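Local coordinates for cellulosomal scaffoldin adaptor protein B (Acetivibrio cellulolyticus, PDB 3BWZ), which serves as an adaptor scaffoldin of the cellulosome, its type II cohesin module probably binding a type II dockerin to join components of the complex, at residues A[32-37]-A[111-116]. Numbering follows the deposited sequence.
Sequences TNFSGC and GTVAVV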
loop_
_atom_site.group_PDB
_atom_site.type_symbol
_atom_site.label_atom_id
_atom_site.label_comp_id
_atom_site.label_asym_id
_atom_site.label_seq_id
_atom_site.Cartn_x
_atom_site.Cartn_y
_atom_site.Cartn_z
ATOM N N THR A 32 -8.671 10.249 -10.645
ATOM C CA THR A 32 -9.938 10.302 -11.359
ATOM C C THR A 32 -10.429 8.906 -11.746
ATOM O O THR A 32 -9.698 8.131 -12.357
ATOM C CB THR A 32 -9.799 11.165 -12.608
ATOM O OG1 THR A 32 -9.385 12.474 -12.211
ATOM C CG2 THR A 32 -11.125 11.232 -13.364
ATOM N N ASN A 33 -11.657 8.581 -11.352
ATOM C CA ASN A 33 -12.302 7.329 -11.739
ATOM C C ASN A 33 -11.513 6.085 -11.348
ATOM O O ASN A 33 -11.604 5.059 -11.992
ATOM C CB ASN A 33 -12.644 7.333 -13.245
ATOM C CG ASN A 33 -13.596 8.441 -13.633
ATOM O OD1 ASN A 33 -13.633 8.875 -14.815
ATOM N ND2 ASN A 33 -14.378 8.883 -12.698
ATOM N N PHE A 34 -10.808 6.175 -10.227
ATOM C CA PHE A 34 -10.022 5.076 -9.706
ATOM C C PHE A 34 -10.854 3.816 -9.486
ATOM O O PHE A 34 -11.911 3.885 -8.884
ATOM C CB PHE A 34 -9.423 5.511 -8.368
ATOM C CG PHE A 34 -8.617 4.432 -7.675
ATOM C CD1 PHE A 34 -9.123 3.743 -6.588
ATOM C CD2 PHE A 34 -7.350 4.121 -8.106
ATOM C CE1 PHE A 34 -8.362 2.797 -5.952
ATOM C CE2 PHE A 34 -6.599 3.196 -7.468
ATOM C CZ PHE A 34 -7.112 2.514 -6.394
ATOM N N SER A 35 -10.326 2.656 -9.888
ATOM C CA SER A 35 -10.985 1.384 -9.666
ATOM C C SER A 35 -10.114 0.273 -9.085
ATOM O O SER A 35 -10.627 -0.804 -8.844
ATOM C CB SER A 35 -11.567 0.849 -10.956
ATOM O OG SER A 35 -10.542 0.278 -11.770
ATOM N N GLY A 36 -8.831 0.522 -8.860
ATOM C CA GLY A 36 -7.962 -0.534 -8.401
ATOM C C GLY A 36 -6.512 -0.229 -8.642
ATOM O O GLY A 36 -6.167 0.757 -9.272
ATOM N N CYS A 37 -5.656 -1.106 -8.139
ATOM C CA CYS A 37 -4.228 -0.879 -8.228
ATOM C C CYS A 37 -3.439 -2.166 -8.099
ATOM O O CYS A 37 -3.939 -3.153 -7.563
ATOM C CB CYS A 37 -3.756 0.127 -7.179
ATOM S SG CYS A 37 -4.071 -0.346 -5.465
ATOM N N GLY A 111 -8.929 8.150 -0.777
ATOM C CA GLY A 111 -9.115 7.278 0.374
ATOM C C GLY A 111 -7.947 6.359 0.578
ATOM O O GLY A 111 -6.924 6.479 -0.088
ATOM N N THR A 112 -8.096 5.452 1.535
ATOM C CA THR A 112 -7.041 4.504 1.870
ATOM C C THR A 112 -7.339 3.203 1.152
ATOM O O THR A 112 -8.374 2.580 1.408
ATOM C CB THR A 112 -6.975 4.292 3.405
ATOM O OG1 THR A 112 -6.735 5.558 4.038
ATOM C CG2 THR A 112 -5.921 3.273 3.800
ATOM N N VAL A 113 -6.462 2.804 0.249
ATOM C CA VAL A 113 -6.706 1.616 -0.531
ATOM C C VAL A 113 -6.420 0.339 0.240
ATOM O O VAL A 113 -7.010 -0.686 -0.071
ATOM C CB VAL A 113 -5.951 1.639 -1.877
ATOM C CG1 VAL A 113 -6.389 2.797 -2.730
ATOM C CG2 VAL A 113 -4.491 1.633 -1.738
ATOM N N ALA A 114 -5.487 0.394 1.181
ATOM C CA ALA A 114 -5.024 -0.778 1.899
ATOM C C ALA A 114 -4.188 -0.291 3.058
ATOM O O ALA A 114 -3.673 0.834 3.041
ATOM C CB ALA A 114 -4.174 -1.670 0.956
ATOM N N VAL A 115 -4.019 -1.176 4.039
ATOM C CA VAL A 115 -3.204 -0.911 5.200
ATOM C C VAL A 115 -2.247 -2.081 5.399
ATOM O O VAL A 115 -2.642 -3.247 5.314
ATOM C CB VAL A 115 -4.122 -0.760 6.423
ATOM C CG1 VAL A 115 -3.376 -0.658 7.695
ATOM C CG2 VAL A 115 -5.019 0.441 6.257
ATOM N N VAL A 116 -0.982 -1.752 5.656
ATOM C CA VAL A 116 0.006 -2.760 6.038
ATOM C C VAL A 116 0.539 -2.367 7.398
ATOM O O VAL A 116 1.120 -1.300 7.564
ATOM C CB VAL A 116 1.168 -2.906 5.017
ATOM C CG1 VAL A 116 2.133 -4.004 5.506
ATOM C CG2 VAL A 116 0.621 -3.222 3.648
#
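Phe34 and Cys37 meet Val113 in a small, wholly apolar contact between the two sheets of the cohesin β-sandwich, a jelly-roll fold. Strand 34-42 runs between strands 88-94 and 143-147 in one sheet, and strand 111-120 pairs with strand 21-29 in the opposite one. All three touching residues are buried. The two segments together bury 96 Å², and Val113 supplies the largest share.

Val113 points its two methyls at different partners. CG1 lies 3.7 Å from Phe34 CZ and 3.8 Å from Phe34 CE1, so the methyl rests against the far end of the phenyl group. It approaches the ring obliquely, and the two side chains cross at about a right angle. The reach of the ring follows from its first torsion: CG stands anti to the backbone N (chi1 178°), which carries CZ away from its own strand toward the opposite sheet. The other methyl, CG2, sits between the backbone N and carbonyl carbon of Val113 and faces the thiol of Cys37.

Ile28 of strand 21-29 also touches Phe34, Leu145 of strand 143-147 touches Cys37, and Ile26 of strand 21-29 and Ile69 touch Val113. Lys93 ties the two sides together: it has a backbone hydrogen bond with Cys37, and its NZ donates to the carbonyl O of Val113. Ser35 makes backbone hydrogen bonds with Tyr95 and Phe146 in its own sheet.

Gly36 brings its chain close to the phenyl group, at backbone angles (160/174°) that strongly favour glycine. Its N lies 3.5 Å above one face of the Phe34 ring, over the centre. One residue further along, Cys37 SG lies 4.2 Å from Val113 CG2, a looser touch than that of the ring.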